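Long-range contact in cellulosomal scaffolding protein A (Clostridium thermocellum, PDB 1NBC), which probably anchors the cellulosome to crystalline cellulose through a family 3a cellulose-binding domain that also holds a calcium ion: residues 59-64 against 106-111. Sequence-based numbering, arbitrary orientation.
Sequences AIIGSN and HVQIQG
Ile61 and His106 are partners in a hydrogen-bonded antiparallel pair, and their side chains run side by side in the same direction. CB of Ile61 sits over one face of the imidazole, 3.4 Å from His106 CE1, while Ile61 CG1 lies above the CE1-NE2 side, 3.7 Å from both. The backbones are joined both ways, Ile61 N reaching His106 O at 2.7 Å and His106 N reaching Ile61 O at 2.8 Å. Ala59 and Gln108 form the next such pair, with Gln108 N 2.9 Å from Ala59 O. Between them lies the non-hydrogen-bonded pair Ile60 and Val107, on the opposite face of the sheet, illustrating the alternation general to antiparallel strands; here CA-H...O contacts supplement the bonds, Val107 CA approaching Ala59 O at 3.2 Å.

The imidazole is positioned from within its own strand. His106 CG stands between the backbone N and the carbonyl carbon (chi1 80°), and with the ring turned toward Gln108 its NE2 donates to Gln108 OE1 at 3.0 Å. This bond is almost straight (177°), lies in the ring plane and uses a lone pair of the amide oxygen, which should restrain ring rotation.

Two adjacent interior strands of an antiparallel sheet, part of the family's beta-sandwich, are joined: strand 67-69 flanks 51-61, where Tyr67 touches Ala59 and Ile61, and strand 20-26 flanks 106-115, where Lys23 and Thr25 touch His106.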
ATOM      1  N   ALA A  59      24.050   6.166  12.005  1.00 19.62           N
ATOM      2  CA  ALA A  59      24.764   7.415  12.168  1.00 19.59           C
ATOM      3  C   ALA A  59      24.675   8.259  10.927  1.00 21.23           C
ATOM      4  O   ALA A  59      24.471   7.733   9.827  1.00 21.97           O
ATOM      5  CB  ALA A  59      26.222   7.152  12.495  1.00 17.93           C
ATOM      6  N   ILE A  60      24.782   9.572  11.126  1.00 21.38           N
ATOM      7  CA  ILE A  60      24.780  10.547  10.051  1.00 22.90           C
ATOM      8  C   ILE A  60      26.243  10.935   9.814  1.00 23.65           C
ATOM      9  O   ILE A  60      26.934  11.318  10.748  1.00 23.80           O
ATOM     10  CB  ILE A  60      23.959  11.818  10.424  1.00 22.81           C
ATOM     11  CG1 ILE A  60      22.488  11.448  10.646  1.00 22.61           C
ATOM     12  CG2 ILE A  60      24.063  12.858   9.300  1.00 23.70           C
ATOM     13  CD1 ILE A  60      21.630  12.592  11.154  1.00 23.14           C
ATOM     14  N   ILE A  61      26.742  10.696   8.605  1.00 24.46           N
ATOM     15  CA  ILE A  61      28.117  11.034   8.256  1.00 25.50           C
ATOM     16  C   ILE A  61      28.093  12.238   7.310  1.00 25.74           C
ATOM     17  O   ILE A  61      27.456  12.178   6.242  1.00 24.00           O
ATOM     18  CB  ILE A  61      28.830   9.851   7.543  1.00 25.76           C
ATOM     19  CG1 ILE A  61      28.624   8.541   8.308  1.00 26.74           C
ATOM     20  CG2 ILE A  61      30.315  10.140   7.402  1.00 24.11           C
ATOM     21  CD1 ILE A  61      29.195   8.558   9.702  1.00 29.45           C
ATOM     22  N   GLY A  62      28.745  13.327   7.719  1.00 23.87           N
ATOM     23  CA  GLY A  62      28.793  14.524   6.899  1.00 24.80           C
ATOM     24  C   GLY A  62      29.754  14.378   5.725  1.00 27.12           C
ATOM     25  O   GLY A  62      30.533  13.428   5.670  1.00 27.72           O
ATOM     26  N   SER A  63      29.738  15.337   4.804  1.00 29.58           N
ATOM     27  CA  SER A  63      30.612  15.309   3.627  1.00 29.64           C
ATOM     28  C   SER A  63      32.079  15.439   4.018  1.00 28.69           C
ATOM     29  O   SER A  63      32.964  15.036   3.270  1.00 32.38           O
ATOM     30  CB  SER A  63      30.230  16.438   2.668  1.00 29.37           C
ATOM     31  OG  SER A  63      30.109  17.657   3.382  1.00 33.19           O
ATOM     32  N   ASN A  64      32.321  16.036   5.179  1.00 30.05           N
ATOM     33  CA  ASN A  64      33.664  16.233   5.718  1.00 30.19           C
ATOM     34  C   ASN A  64      34.011  15.122   6.708  1.00 28.82           C
ATOM     35  O   ASN A  64      34.953  15.254   7.485  1.00 29.63           O
ATOM     36  CB  ASN A  64      33.759  17.585   6.426  1.00 33.48           C
ATOM     37  CG  ASN A  64      32.910  17.646   7.696  1.00 39.02           C
ATOM     38  OD1 ASN A  64      32.010  16.826   7.908  1.00 37.80           O
ATOM     39  ND2 ASN A  64      33.194  18.624   8.544  1.00 42.50           N
ATOM     40  N   HIS A 106      25.312  11.503   4.553  1.00 23.76           N
ATOM     41  CA  HIS A 106      24.591  10.256   4.377  1.00 22.43           C
ATOM     42  C   HIS A 106      24.350   9.604   5.709  1.00 22.28           C
ATOM     43  O   HIS A 106      24.997   9.943   6.700  1.00 20.28           O
ATOM     44  CB  HIS A 106      25.293   9.293   3.412  1.00 22.61           C
ATOM     45  CG  HIS A 106      26.423   8.530   4.025  1.00 23.62           C
ATOM     46  ND1 HIS A 106      27.721   8.992   4.006  1.00 23.85           N
ATOM     47  CD2 HIS A 106      26.449   7.345   4.670  1.00 24.70           C
ATOM     48  CE1 HIS A 106      28.501   8.117   4.615  1.00 23.93           C
ATOM     49  NE2 HIS A 106      27.758   7.110   5.029  1.00 26.44           N
ATOM     50  N   VAL A 107      23.362   8.724   5.735  1.00 23.62           N
ATOM     51  CA  VAL A 107      23.032   7.996   6.944  1.00 25.73           C
ATOM     52  C   VAL A 107      23.212   6.505   6.703  1.00 25.05           C
ATOM     53  O   VAL A 107      22.893   5.999   5.632  1.00 23.60           O
ATOM     54  CB  VAL A 107      21.597   8.293   7.423  1.00 26.64           C
ATOM     55  CG1 VAL A 107      20.574   7.745   6.451  1.00 30.00           C
ATOM     56  CG2 VAL A 107      21.386   7.726   8.795  1.00 28.87           C
ATOM     57  N   GLN A 108      23.884   5.853   7.646  1.00 25.47           N
ATOM     58  CA  GLN A 108      24.112   4.424   7.589  1.00 26.12           C
ATOM     59  C   GLN A 108      23.267   3.792   8.668  1.00 22.71           C
ATOM     60  O   GLN A 108      23.225   4.296   9.790  1.00 21.87           O
ATOM     61  CB  GLN A 108      25.576   4.105   7.835  1.00 31.63           C
ATOM     62  CG  GLN A 108      26.457   4.280   6.618  1.00 44.83           C
ATOM     63  CD  GLN A 108      27.928   4.014   6.923  1.00 51.71           C
ATOM     64  OE1 GLN A 108      28.815   4.735   6.441  1.00 51.84           O
ATOM     65  NE2 GLN A 108      28.197   2.981   7.733  1.00 53.73           N
ATOM     66  N   ILE A 109      22.560   2.729   8.312  1.00 20.97           N
ATOM     67  CA  ILE A 109      21.689   2.024   9.241  1.00 22.33           C
ATOM     68  C   ILE A 109      21.968   0.525   9.184  1.00 23.06           C
ATOM     69  O   ILE A 109      21.817  -0.115   8.138  1.00 23.18           O
ATOM     70  CB  ILE A 109      20.205   2.227   8.874  1.00 22.76           C
ATOM     71  CG1 ILE A 109      19.876   3.708   8.760  1.00 22.51           C
ATOM     72  CG2 ILE A 109      19.309   1.575   9.903  1.00 23.01           C
ATOM     73  CD1 ILE A 109      18.706   3.960   7.859  1.00 24.39           C
ATOM     74  N   GLN A 110      22.415  -0.028  10.304  1.00 21.39           N
ATOM     75  CA  GLN A 110      22.687  -1.446  10.392  1.00 21.31           C
ATOM     76  C   GLN A 110      21.516  -2.032  11.140  1.00 20.84           C
ATOM     77  O   GLN A 110      21.372  -1.823  12.344  1.00 22.46           O
ATOM     78  CB  GLN A 110      24.014  -1.677  11.103  1.00 23.82           C
ATOM     79  CG  GLN A 110      25.156  -1.002  10.364  1.00 27.45           C
ATOM     80  CD  GLN A 110      26.443  -1.041  11.120  1.00 33.26           C
ATOM     81  OE1 GLN A 110      26.858  -0.043  11.708  1.00 40.28           O
ATOM     82  NE2 GLN A 110      27.106  -2.186  11.098  1.00 34.52           N
ATOM     83  N   GLY A 111      20.615  -2.658  10.386  1.00 21.58           N
ATOM     84  CA  GLY A 111      19.403  -3.213  10.967  1.00 21.49           C
ATOM     85  C   GLY A 111      19.356  -4.713  11.121  1.00 20.37           C
ATOM     86  O   GLY A 111      20.163  -5.458  10.569  1.00 19.04           O
TER